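Local coordinates for SVP1-like protein 2 (Kluyveromyces lactis, PDB 4V16) that probably binds phosphatidylinositol 3,5-bisphosphate through its beta-propeller and so associates with membranes, at residues A[19-24]-A[229-234]; A[28-33]-A[37-42]; A[80-83]-A[88-91]; A[118-121]-A[125-128]. One frame throughout, in Å; residues are numbered along the deposited sequence.

Seven four-stranded antiparallel sheets build the propeller of this single chain, and the four contacts sample it from axis to edge. Contact 1 bridges two innermost strands, its centre about 4 Å from that of the chain. Contact 2, centred about 13 Å from it, pairs the middle strands of the blade that contains 19-22; the two touch through Asn23 OD1, which meets Cys28 N. Contacts 3 and 4, in the next two blades, lie farther out, about 22 and 21 Å from the chain centre. Phe37 CZ reaches Trp81 CD1 at 4.0 Å, joining contact 2 to contact 3, and Trp125 of contact 4 packs on Ile80, Ile89 and Thr90.

Contact 1 of 4, residues A[19-24]-A[229-234]; sequences DYEFNQ and DMRWSP
Phe22 and Arg231 sit on strands that face each other with a wide gap between: their CA atoms are 11.2 Å apart, and CA of Glu21 is 11.9 Å from CA of Asp229. No backbone hydrogen bond spans the gap; each strand pairs within its own sheet, Glu21 with Ile30 and Arg231 with Ala240. The meeting is left to side-chain ends. Glu21 runs out with its chain bent at chi2 (59°), which folds the carboxylate back over its own strand, and Phe22 N donates to Glu21 OE2 at 3.0 Å with an N-H...O angle of 150°. The same OE2 forms a long salt bridge of 3.8 Å to Arg231 NH2, with carboxylate and guanidinium planes turned 82° apart. Both 19-22 and 227-232 are the innermost strands of their propeller blades, so the contact lies by the central axis and skips the blade of strand 285-288. That strand supplies the firmer partners: Lys285 NZ forms a salt bridge with Glu21 OE1, and Arg231 turns to Ile286 for its main polar contact. Arg231 NH2 also approaches the rim of the Phe22 ring, 3.9 Å from CD2 and near the ring plane. On its own strand, NH2 lies 3.5 Å from Asp229 OD2, which stands well off the guanidinium plane and attracts by charge alone. With an alanine here instead of Glu21, Lys285 would probably lose an ion-pair mate, Phe22 N its acceptor and Arg231 its long salt bridge across the gap. Asp229 also pairs with Arg186 through OD1, carrying the charge network into the preceding blade.

Contact 2 of 4, residues A[28-33]-A[37-42]; sequences CLIVST and FDIYNV
Phe37, near the start of the returning strand, stands opposite Ser32 in a non-hydrogen-bonded pair, CB to CB 4.1 Å. Its ring continues away from Ser32 toward Ile59 and Ile68 of the next blade, with CD1 skirting Ile30 CD1. At Asp38 the antiparallel ladder takes hold: Asp38 N gives to Val31 O, and Val31 N returns an almost straight bond of 2.9 Å to Asp38 O (171°). Asp38's carboxylate turns to Ser36 OG beside the hairpin turn. Ile39 then faces Ile30 on the Phe37 side of the sheet, where Ile39 CG1 rests 3.8 Å from Ile30 CD1; Ile30 CG1 anti to its N (chi1 -176°) extends that arm over the neighbour. Tyr40 closes the second pair of backbone bonds, with Leu29, and lies on the other face. There the ring presents its edge to Val31, whose CG2 is 3.7 Å from Tyr40 CE1. Past Asn41, Val42 CG2 settles 3.6 Å from Cys28 C. Four backbone bonds thus satisfy the buried amides of Leu29, Val31, Asp38 and Tyr40, while Ile30, Phe37 and Ile39 pack their face on strands 59-61 and 67-72 of the next blade; the other face mixes Val31 and Tyr40 with the carboxylate of Asp38.

Contact 3 of 4, residues A[80-83]-A[88-91]; sequences IWDD and DITR
Ile89 leans over the end of strand 77-82 from CB to CD1. CB stands 3.3 Å from Ile80 O, the same oxygen that accepts Ile89 N at 2.7 Å in a bond of 163°. CG1, anti to the carbonyl carbon (chi1 -61°), passes alongside that oxygen and comes 4.0 Å from Asp82 CB. Terminal CD1 ends against the branch methyl of Ile80, 3.9 Å from its CG2, where the two isoleucines cross at a slant. The other branch, CG2, turns to Trp125 of the following blade. Ile80 N in turn donates to Thr90 O at 3.1 Å, and the chain turns a corner at Ile89. One residue before the corner, Asp88 pairs with Trp81. Asp88 OD1 lies near the indole plane at the benzo edge, 3.2 Å from Trp81 CE3, with carboxylate and ring planes 75° apart, while OD2 makes a weak hydrogen bond to His79. Asp82 OD1 is held by Asn66 ND2 and by the amides of Val84 and Lys85 in the hairpin turn. The hairpin is the outer half of its blade: strand 67-72 flanks 77-82 on the inner side, Trp81 reaches Gln51 on strand 46-52 of the preceding blade, and Ile89 and Thr90 meet the next blade at Trp125.

Contact 4 of 4, residues A[118-121]-A[125-128]; sequences IFKF and WNKI
A tight return at the outer part of a propeller blade brings Trp125 and its successors back against strand 115-120, before the short outermost strand 132-133. Two backbone bonds tie the return down: Ile128 N donates to Ile118 O at 3.0 Å, almost straight at 170°, and Lys120 N to Asn126 O at 2.8 Å. Between them Phe119 and Lys127 run side by side in the same direction. The aliphatic part of Lys127 lies along the phenyl ring at a slant, CG 3.5 Å and CE 4.0 Å from Phe119 CE2, before NZ leaves for its salt bridge with Asp131. Phe119 CG is anti to the carbonyl carbon (chi1 -53°), which sends the ring toward Val110 within the blade and Val92 of the preceding one, so this side chain belongs to the packing between blades as well as to the return. Replacing Phe119 by a serine would probably strip the Lys127 methylenes of their support and open a gap beside Val92 and Val110. At the other end, Trp125 and Phe121 form a T-shaped pair, the indole edge turned to the phenyl face, six-membered ring centroids 5.3 Å apart and planes at 67°. Trp125 CZ3 makes the closest touch of this ring pair, 3.9 Å from Phe121 CD1, and CE3 beside it meets Lys120 O at 3.5 Å. Ile128 packs against the strand, its CD1 3.7 Å from Lys120 CA, while the extended chain of Lys120 carries NZ to Asn123 O inside the turn.

Contact 1 of 4, residues A[19-24]-A[229-234]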
loop_
_atom_site.group_PDB
_atom_site.type_symbol
_atom_site.label_atom_id
_atom_site.label_comp_id
_atom_site.label_asym_id
_atom_site.label_seq_id
_atom_site.Cartn_x
_atom_site.Cartn_y
_atom_site.Cartn_z
ATOM N N ASP A 19 -3.021 5.921 -12.123
ATOM C CA ASP A 19 -2.586 5.447 -10.818
ATOM C C ASP A 19 -3.792 5.287 -9.901
ATOM O O ASP A 19 -4.834 5.905 -10.115
ATOM C CB ASP A 19 -1.570 6.407 -10.195
ATOM C CG ASP A 19 -0.869 5.811 -8.981
ATOM O OD1 ASP A 19 -0.479 4.624 -9.037
ATOM O OD2 ASP A 19 -0.710 6.527 -7.969
ATOM N N TYR A 20 -3.641 4.448 -8.883
ATOM C CA TYR A 20 -4.703 4.213 -7.914
ATOM C C TYR A 20 -4.096 3.826 -6.573
ATOM O O TYR A 20 -3.018 3.236 -6.523
ATOM C CB TYR A 20 -5.657 3.121 -8.407
ATOM C CG TYR A 20 -5.029 1.748 -8.496
ATOM C CD1 TYR A 20 -4.009 1.486 -9.402
ATOM C CD2 TYR A 20 -5.462 0.711 -7.681
ATOM C CE1 TYR A 20 -3.433 0.235 -9.488
ATOM C CE2 TYR A 20 -4.892 -0.548 -7.761
ATOM C CZ TYR A 20 -3.877 -0.779 -8.668
ATOM O OH TYR A 20 -3.301 -2.026 -8.757
ATOM N N GLU A 21 -4.786 4.165 -5.490
ATOM C CA GLU A 21 -4.301 3.846 -4.152
ATOM C C GLU A 21 -5.409 4.024 -3.116
ATOM O O GLU A 21 -6.317 4.833 -3.302
ATOM C CB GLU A 21 -3.099 4.729 -3.801
ATOM C CG GLU A 21 -2.410 4.373 -2.492
ATOM C CD GLU A 21 -1.881 2.951 -2.473
ATOM O OE1 GLU A 21 -0.733 2.737 -2.924
ATOM O OE2 GLU A 21 -2.612 2.049 -2.006
ATOM N N PHE A 22 -5.337 3.257 -2.033
ATOM C CA PHE A 22 -6.283 3.398 -0.934
ATOM C C PHE A 22 -5.789 4.435 0.070
ATOM O O PHE A 22 -4.625 4.830 0.042
ATOM C CB PHE A 22 -6.500 2.061 -0.218
ATOM C CG PHE A 22 -7.034 0.973 -1.105
ATOM C CD1 PHE A 22 -8.334 1.021 -1.578
ATOM C CD2 PHE A 22 -6.239 -0.105 -1.452
ATOM C CE1 PHE A 22 -8.826 0.018 -2.389
ATOM C CE2 PHE A 22 -6.727 -1.111 -2.262
ATOM C CZ PHE A 22 -8.022 -1.049 -2.731
ATOM N N ASN A 23 -6.675 4.871 0.957
ATOM C CA ASN A 23 -6.265 5.699 2.082
ATOM C C ASN A 23 -5.799 4.800 3.222
ATOM O O ASN A 23 -5.782 3.576 3.086
ATOM C CB ASN A 23 -7.403 6.617 2.534
ATOM C CG ASN A 23 -8.669 5.861 2.870
ATOM O OD1 ASN A 23 -8.862 4.724 2.442
ATOM N ND2 ASN A 23 -9.548 6.499 3.633
ATOM N N GLN A 24 -5.427 5.405 4.343
ATOM C CA GLN A 24 -4.744 4.684 5.412
ATOM C C GLN A 24 -5.607 3.581 6.031
ATOM O O GLN A 24 -5.097 2.516 6.380
ATOM C CB GLN A 24 -4.288 5.665 6.496
ATOM C CG GLN A 24 -3.129 6.571 6.071
ATOM C CD GLN A 24 -3.506 7.547 4.964
ATOM O OE1 GLN A 24 -4.674 7.913 4.816
ATOM N NE2 GLN A 24 -2.519 7.964 4.175
ATOM N N ASP A 229 0.590 -7.906 -3.950
ATOM C CA ASP A 229 0.219 -7.043 -2.833
ATOM C C ASP A 229 0.003 -7.808 -1.528
ATOM O O ASP A 229 -0.336 -8.992 -1.531
ATOM C CB ASP A 229 -1.051 -6.257 -3.174
ATOM C CG ASP A 229 -1.276 -5.076 -2.245
ATOM O OD1 ASP A 229 -0.280 -4.481 -1.781
ATOM O OD2 ASP A 229 -2.448 -4.740 -1.981
ATOM N N MET A 230 0.216 -7.103 -0.418
ATOM C CA MET A 230 -0.087 -7.598 0.921
ATOM C C MET A 230 -0.946 -6.578 1.651
ATOM O O MET A 230 -0.927 -5.392 1.323
ATOM C CB MET A 230 1.188 -7.844 1.724
ATOM C CG MET A 230 2.055 -8.977 1.230
ATOM S SD MET A 230 3.592 -9.036 2.167
ATOM C CE MET A 230 4.165 -10.676 1.748
ATOM N N ARG A 231 -1.691 -7.031 2.654
ATOM C CA ARG A 231 -2.473 -6.114 3.471
ATOM C C ARG A 231 -2.950 -6.771 4.761
ATOM O O ARG A 231 -3.538 -7.852 4.740
ATOM C CB ARG A 231 -3.670 -5.588 2.679
ATOM C CG ARG A 231 -4.120 -4.207 3.100
ATOM C CD ARG A 231 -3.118 -3.127 2.687
ATOM N NE ARG A 231 -3.286 -2.710 1.297
ATOM C CZ ARG A 231 -2.517 -1.812 0.686
ATOM N NH1 ARG A 231 -1.517 -1.233 1.335
ATOM N NH2 ARG A 231 -2.748 -1.495 -0.579
ATOM N N TRP A 232 -2.690 -6.105 5.883
ATOM C CA TRP A 232 -3.128 -6.582 7.190
ATOM C C TRP A 232 -4.614 -6.326 7.405
ATOM O O TRP A 232 -5.156 -5.322 6.940
ATOM C CB TRP A 232 -2.336 -5.897 8.305
ATOM C CG TRP A 232 -0.883 -6.249 8.342
ATOM C CD1 TRP A 232 0.116 -5.692 7.598
ATOM C CD2 TRP A 232 -0.259 -7.226 9.182
ATOM N NE1 TRP A 232 1.322 -6.266 7.918
ATOM C CE2 TRP A 232 1.119 -7.212 8.889
ATOM C CE3 TRP A 232 -0.733 -8.117 10.150
ATOM C CZ2 TRP A 232 2.026 -8.052 9.528
ATOM C CZ3 TRP A 232 0.169 -8.950 10.783
ATOM C CH2 TRP A 232 1.533 -8.912 10.470
ATOM N N SER A 233 -5.269 -7.232 8.123
ATOM C CA SER A 233 -6.657 -7.020 8.508
ATOM C C SER A 233 -6.711 -5.864 9.504
ATOM O O SER A 233 -5.692 -5.514 10.101
ATOM C CB SER A 233 -7.260 -8.294 9.105
ATOM O OG SER A 233 -6.498 -8.750 10.208
ATOM N N PRO A 234 -7.895 -5.256 9.679
ATOM C CA PRO A 234 -8.024 -4.089 10.561
ATOM C C PRO A 234 -7.532 -4.340 11.989
ATOM O O PRO A 234 -6.981 -3.427 12.606
ATOM C CB PRO A 234 -9.529 -3.808 10.546
ATOM C CG PRO A 234 -9.999 -4.359 9.245
ATOM C CD PRO A 234 -9.166 -5.578 9.008
#

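Contact 2 of 4, residues A[28-33]-A[37-42]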
loop_
_atom_site.group_PDB
_atom_site.type_symbol
_atom_site.label_atom_id
_atom_site.label_comp_id
_atom_site.label_asym_id
_atom_site.label_seq_id
_atom_site.Cartn_x
_atom_site.Cartn_y
_atom_site.Cartn_z
ATOM N N CYS A 28 -11.439 4.419 1.428
ATOM C CA CYS A 28 -11.525 5.194 0.192
ATOM C C CYS A 28 -10.532 4.708 -0.856
ATOM O O CYS A 28 -9.461 4.200 -0.524
ATOM C CB CYS A 28 -11.281 6.679 0.470
ATOM S SG CYS A 28 -12.636 7.517 1.328
ATOM N N LEU A 29 -10.912 4.868 -2.121
ATOM C CA LEU A 29 -10.040 4.588 -3.255
ATOM C C LEU A 29 -9.940 5.836 -4.117
ATOM O O LEU A 29 -10.952 6.342 -4.602
ATOM C CB LEU A 29 -10.568 3.414 -4.082
ATOM C CG LEU A 29 -9.856 3.131 -5.411
ATOM C CD1 LEU A 29 -8.443 2.621 -5.180
ATOM C CD2 LEU A 29 -10.655 2.143 -6.242
ATOM N N ILE A 30 -8.721 6.330 -4.300
ATOM C CA ILE A 30 -8.485 7.486 -5.155
ATOM C C ILE A 30 -7.724 7.042 -6.399
ATOM O O ILE A 30 -6.751 6.292 -6.308
ATOM C CB ILE A 30 -7.713 8.599 -4.411
ATOM C CG1 ILE A 30 -7.567 9.833 -5.302
ATOM C CG2 ILE A 30 -6.347 8.104 -3.939
ATOM C CD1 ILE A 30 -7.238 11.095 -4.532
ATOM N N VAL A 31 -8.191 7.493 -7.560
ATOM C CA VAL A 31 -7.600 7.112 -8.837
ATOM C C VAL A 31 -7.372 8.349 -9.693
ATOM O O VAL A 31 -8.045 9.364 -9.516
ATOM C CB VAL A 31 -8.495 6.112 -9.614
ATOM C CG1 VAL A 31 -8.932 4.963 -8.715
ATOM C CG2 VAL A 31 -9.714 6.809 -10.209
ATOM N N SER A 32 -6.425 8.254 -10.620
ATOM C CA SER A 32 -6.164 9.330 -11.567
ATOM C C SER A 32 -6.269 8.817 -12.999
ATOM O O SER A 32 -5.804 7.720 -13.317
ATOM C CB SER A 32 -4.783 9.939 -11.325
ATOM O OG SER A 32 -3.757 8.995 -11.575
ATOM N N THR A 33 -6.900 9.616 -13.850
ATOM C CA THR A 33 -6.995 9.325 -15.273
ATOM C C THR A 33 -6.285 10.443 -16.022
ATOM O O THR A 33 -5.846 11.418 -15.408
ATOM C CB THR A 33 -8.461 9.210 -15.735
ATOM O OG1 THR A 33 -9.102 10.488 -15.644
ATOM C CG2 THR A 33 -9.213 8.205 -14.880
ATOM N N PHE A 37 -9.121 13.077 -11.834
ATOM C CA PHE A 37 -8.892 12.142 -10.739
ATOM C C PHE A 37 -10.145 12.091 -9.866
ATOM O O PHE A 37 -10.763 13.119 -9.587
ATOM C CB PHE A 37 -7.648 12.524 -9.922
ATOM C CG PHE A 37 -7.785 13.795 -9.124
ATOM C CD1 PHE A 37 -8.392 13.789 -7.878
ATOM C CD2 PHE A 37 -7.262 14.986 -9.602
ATOM C CE1 PHE A 37 -8.505 14.953 -7.139
ATOM C CE2 PHE A 37 -7.370 16.151 -8.864
ATOM C CZ PHE A 37 -7.991 16.133 -7.630
ATOM N N ASP A 38 -10.528 10.879 -9.469
ATOM C CA ASP A 38 -11.770 10.654 -8.735
ATOM C C ASP A 38 -11.508 9.943 -7.408
ATOM O O ASP A 38 -10.520 9.221 -7.267
ATOM C CB ASP A 38 -12.747 9.827 -9.579
ATOM C CG ASP A 38 -12.923 10.374 -10.987
ATOM O OD1 ASP A 38 -11.909 10.675 -11.651
ATOM O OD2 ASP A 38 -14.084 10.495 -11.435
ATOM N N ILE A 39 -12.400 10.154 -6.442
ATOM C CA ILE A 39 -12.349 9.452 -5.162
ATOM C C ILE A 39 -13.618 8.624 -4.973
ATOM O O ILE A 39 -14.717 9.083 -5.287
ATOM C CB ILE A 39 -12.191 10.427 -3.979
ATOM C CG1 ILE A 39 -10.967 11.319 -4.200
ATOM C CG2 ILE A 39 -12.070 9.655 -2.664
ATOM C CD1 ILE A 39 -10.734 12.342 -3.112
ATOM N N TYR A 40 -13.455 7.410 -4.455
ATOM C CA TYR A 40 -14.570 6.485 -4.264
ATOM C C TYR A 40 -14.601 5.922 -2.848
ATOM O O TYR A 40 -13.561 5.774 -2.208
ATOM C CB TYR A 40 -14.478 5.317 -5.253
ATOM C CG TYR A 40 -14.352 5.707 -6.708
ATOM C CD1 TYR A 40 -13.124 6.064 -7.249
ATOM C CD2 TYR A 40 -15.456 5.694 -7.548
ATOM C CE1 TYR A 40 -13.004 6.414 -8.584
ATOM C CE2 TYR A 40 -15.347 6.042 -8.882
ATOM C CZ TYR A 40 -14.120 6.400 -9.395
ATOM O OH TYR A 40 -14.009 6.745 -10.724
ATOM N N ASN A 41 -15.798 5.612 -2.360
ATOM C CA ASN A 41 -15.938 4.720 -1.218
ATOM C C ASN A 41 -15.602 3.314 -1.685
ATOM O O ASN A 41 -15.877 2.960 -2.829
ATOM C CB ASN A 41 -17.352 4.768 -0.637
ATOM C CG ASN A 41 -17.541 5.904 0.350
ATOM O OD1 ASN A 41 -16.654 6.201 1.146
ATOM N ND2 ASN A 41 -18.705 6.545 0.301
ATOM N N VAL A 42 -14.995 2.518 -0.814
ATOM C CA VAL A 42 -14.640 1.148 -1.167
ATOM C C VAL A 42 -15.832 0.216 -0.970
ATOM O O VAL A 42 -16.089 -0.659 -1.798
ATOM C CB VAL A 42 -13.453 0.645 -0.333
ATOM C CG1 VAL A 42 -13.157 -0.820 -0.640
ATOM C CG2 VAL A 42 -12.223 1.506 -0.602
#

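Contact 3 of 4, residues A[80-83]-A[88-91]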
loop_
_atom_site.group_PDB
_atom_site.type_symbol
_atom_site.label_atom_id
_atom_site.label_comp_id
_atom_site.label_asym_id
_atom_site.label_seq_id
_atom_site.Cartn_x
_atom_site.Cartn_y
_atom_site.Cartn_z
ATOM N N ILE A 80 -0.194 19.870 -3.451
ATOM C CA ILE A 80 -1.080 19.561 -2.336
ATOM C C ILE A 80 -2.404 20.276 -2.590
ATOM O O ILE A 80 -2.523 21.484 -2.385
ATOM C CB ILE A 80 -0.494 19.988 -0.977
ATOM C CG1 ILE A 80 0.878 19.345 -0.750
ATOM C CG2 ILE A 80 -1.444 19.612 0.153
ATOM C CD1 ILE A 80 0.859 17.830 -0.693
ATOM N N TRP A 81 -3.389 19.511 -3.046
ATOM C CA TRP A 81 -4.662 20.053 -3.502
ATOM C C TRP A 81 -5.687 20.113 -2.369
ATOM O O TRP A 81 -5.849 19.155 -1.613
ATOM C CB TRP A 81 -5.186 19.197 -4.661
ATOM C CG TRP A 81 -6.502 19.625 -5.249
ATOM C CD1 TRP A 81 -7.735 19.109 -4.966
ATOM C CD2 TRP A 81 -6.709 20.636 -6.241
ATOM N NE1 TRP A 81 -8.697 19.743 -5.714
ATOM C CE2 TRP A 81 -8.094 20.685 -6.505
ATOM C CE3 TRP A 81 -5.861 21.508 -6.928
ATOM C CZ2 TRP A 81 -8.647 21.572 -7.426
ATOM C CZ3 TRP A 81 -6.413 22.390 -7.842
ATOM C CH2 TRP A 81 -7.792 22.415 -8.082
ATOM N N ASP A 82 -6.361 21.252 -2.250
ATOM C CA ASP A 82 -7.439 21.415 -1.282
ATOM C C ASP A 82 -8.763 21.086 -1.963
ATOM O O ASP A 82 -9.134 21.709 -2.958
ATOM C CB ASP A 82 -7.449 22.837 -0.719
ATOM C CG ASP A 82 -8.350 22.983 0.496
ATOM O OD1 ASP A 82 -9.435 22.368 0.517
ATOM O OD2 ASP A 82 -7.969 23.712 1.436
ATOM N N ASP A 83 -9.473 20.110 -1.411
ATOM C CA ASP A 83 -10.641 19.536 -2.071
ATOM C C ASP A 83 -11.891 20.413 -1.959
ATOM O O ASP A 83 -12.824 20.266 -2.751
ATOM C CB ASP A 83 -10.926 18.147 -1.486
ATOM C CG ASP A 83 -11.926 17.360 -2.306
ATOM O OD1 ASP A 83 -12.093 17.670 -3.505
ATOM O OD2 ASP A 83 -12.539 16.423 -1.750
ATOM N N ASP A 88 -4.635 24.693 -5.295
ATOM C CA ASP A 88 -3.378 24.235 -4.718
ATOM C C ASP A 88 -3.114 24.926 -3.387
ATOM O O ASP A 88 -3.428 26.103 -3.216
ATOM C CB ASP A 88 -2.208 24.500 -5.674
ATOM C CG ASP A 88 -2.313 23.712 -6.968
ATOM O OD1 ASP A 88 -2.844 22.582 -6.941
ATOM O OD2 ASP A 88 -1.854 24.224 -8.012
ATOM N N ILE A 89 -2.544 24.182 -2.446
ATOM C CA ILE A 89 -2.049 24.762 -1.204
ATOM C C ILE A 89 -0.593 25.157 -1.416
ATOM O O ILE A 89 -0.207 26.299 -1.169
ATOM C CB ILE A 89 -2.180 23.785 -0.023
ATOM C CG1 ILE A 89 -3.653 23.438 0.203
ATOM C CG2 ILE A 89 -1.580 24.392 1.242
ATOM C CD1 ILE A 89 -3.895 22.396 1.272
ATOM N N THR A 90 0.207 24.200 -1.877
ATOM C CA THR A 90 1.583 24.463 -2.287
ATOM C C THR A 90 2.011 23.510 -3.395
ATOM O O THR A 90 1.296 22.565 -3.730
ATOM C CB THR A 90 2.579 24.323 -1.117
ATOM O OG1 THR A 90 2.300 23.121 -0.387
ATOM C CG2 THR A 90 2.492 25.518 -0.183
ATOM N N ARG A 91 3.184 23.778 -3.961
ATOM C CA ARG A 91 3.814 22.882 -4.920
ATOM C C ARG A 91 5.260 22.658 -4.497
ATOM O O ARG A 91 5.941 23.596 -4.085
ATOM C CB ARG A 91 3.742 23.456 -6.334
ATOM C CG ARG A 91 2.319 23.703 -6.820
ATOM C CD ARG A 91 2.035 25.168 -7.141
ATOM N NE ARG A 91 1.970 25.410 -8.578
ATOM C CZ ARG A 91 1.620 26.568 -9.129
ATOM N NH1 ARG A 91 1.305 27.605 -8.362
ATOM N NH2 ARG A 91 1.584 26.690 -10.448
#

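Contact 4 of 4, residues A[118-121]-A[125-128]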
loop_
_atom_site.group_PDB
_atom_site.type_symbol
_atom_site.label_atom_id
_atom_site.label_comp_id
_atom_site.label_asym_id
_atom_site.label_seq_id
_atom_site.Cartn_x
_atom_site.Cartn_y
_atom_site.Cartn_z
ATOM N N ILE A 118 11.613 13.689 2.969
ATOM C CA ILE A 118 10.619 13.885 4.017
ATOM C C ILE A 118 10.343 15.373 4.236
ATOM O O ILE A 118 11.170 16.090 4.805
ATOM C CB ILE A 118 11.078 13.244 5.345
ATOM C CG1 ILE A 118 11.328 11.745 5.143
ATOM C CG2 ILE A 118 10.036 13.474 6.441
ATOM C CD1 ILE A 118 11.921 11.039 6.353
ATOM N N PHE A 119 9.176 15.822 3.781
ATOM C CA PHE A 119 8.751 17.208 3.959
ATOM C C PHE A 119 7.762 17.321 5.118
ATOM O O PHE A 119 7.224 16.318 5.584
ATOM C CB PHE A 119 8.106 17.749 2.680
ATOM C CG PHE A 119 8.957 17.589 1.452
ATOM C CD1 PHE A 119 8.982 16.387 0.761
ATOM C CD2 PHE A 119 9.723 18.641 0.981
ATOM C CE1 PHE A 119 9.760 16.237 -0.373
ATOM C CE2 PHE A 119 10.503 18.497 -0.153
ATOM C CZ PHE A 119 10.522 17.293 -0.829
ATOM N N LYS A 120 7.528 18.548 5.571
ATOM C CA LYS A 120 6.542 18.819 6.614
ATOM C C LYS A 120 5.154 18.962 6.001
ATOM O O LYS A 120 5.006 19.532 4.919
ATOM C CB LYS A 120 6.914 20.091 7.383
ATOM C CG LYS A 120 5.906 20.511 8.447
ATOM C CD LYS A 120 6.205 21.908 8.962
ATOM C CE LYS A 120 5.190 22.346 10.007
ATOM N NZ LYS A 120 5.438 23.735 10.489
ATOM N N PHE A 121 4.140 18.447 6.692
ATOM C CA PHE A 121 2.761 18.643 6.262
ATOM C C PHE A 121 2.188 19.880 6.944
ATOM O O PHE A 121 1.752 19.828 8.096
ATOM C CB PHE A 121 1.902 17.417 6.566
ATOM C CG PHE A 121 0.576 17.435 5.868
ATOM C CD1 PHE A 121 0.452 16.926 4.587
ATOM C CD2 PHE A 121 -0.540 17.982 6.478
ATOM C CE1 PHE A 121 -0.762 16.948 3.933
ATOM C CE2 PHE A 121 -1.759 18.007 5.828
ATOM C CZ PHE A 121 -1.869 17.491 4.553
ATOM N N TRP A 125 6.038 23.820 4.644
ATOM C CA TRP A 125 6.130 22.681 3.723
ATOM C C TRP A 125 7.577 22.415 3.294
ATOM O O TRP A 125 7.848 22.182 2.115
ATOM C CB TRP A 125 5.258 22.912 2.480
ATOM C CG TRP A 125 3.841 23.302 2.794
ATOM C CD1 TRP A 125 3.358 24.565 2.971
ATOM C CD2 TRP A 125 2.726 22.419 2.965
ATOM N NE1 TRP A 125 2.012 24.525 3.247
ATOM C CE2 TRP A 125 1.599 23.218 3.247
ATOM C CE3 TRP A 125 2.570 21.030 2.908
ATOM C CZ2 TRP A 125 0.335 22.676 3.472
ATOM C CZ3 TRP A 125 1.311 20.493 3.131
ATOM C CH2 TRP A 125 0.212 21.315 3.410
ATOM N N ASN A 126 8.493 22.437 4.259
ATOM C CA ASN A 126 9.921 22.290 3.987
ATOM C C ASN A 126 10.448 20.900 4.331
ATOM O O ASN A 126 9.769 20.115 4.995
ATOM C CB ASN A 126 10.713 23.336 4.773
ATOM C CG ASN A 126 10.659 23.102 6.274
ATOM O OD1 ASN A 126 9.590 22.888 6.847
ATOM N ND2 ASN A 126 11.821 23.130 6.915
ATOM N N LYS A 127 11.668 20.606 3.885
ATOM C CA LYS A 127 12.320 19.341 4.213
ATOM C C LYS A 127 12.742 19.346 5.677
ATOM O O LYS A 127 13.281 20.336 6.172
ATOM C CB LYS A 127 13.534 19.098 3.314
ATOM C CG LYS A 127 13.285 19.409 1.852
ATOM C CD LYS A 127 14.390 18.876 0.950
ATOM C CE LYS A 127 14.256 17.379 0.719
ATOM N NZ LYS A 127 15.094 16.916 -0.423
ATOM N N ILE A 128 12.496 18.234 6.360
ATOM C CA ILE A 128 12.745 18.136 7.793
ATOM C C ILE A 128 14.099 17.496 8.084
ATOM O O ILE A 128 14.696 17.733 9.134
ATOM C CB ILE A 128 11.635 17.321 8.485
ATOM C CG1 ILE A 128 10.277 17.977 8.226
ATOM C CG2 ILE A 128 11.899 17.207 9.989
ATOM C CD1 ILE A 128 9.110 17.185 8.744
#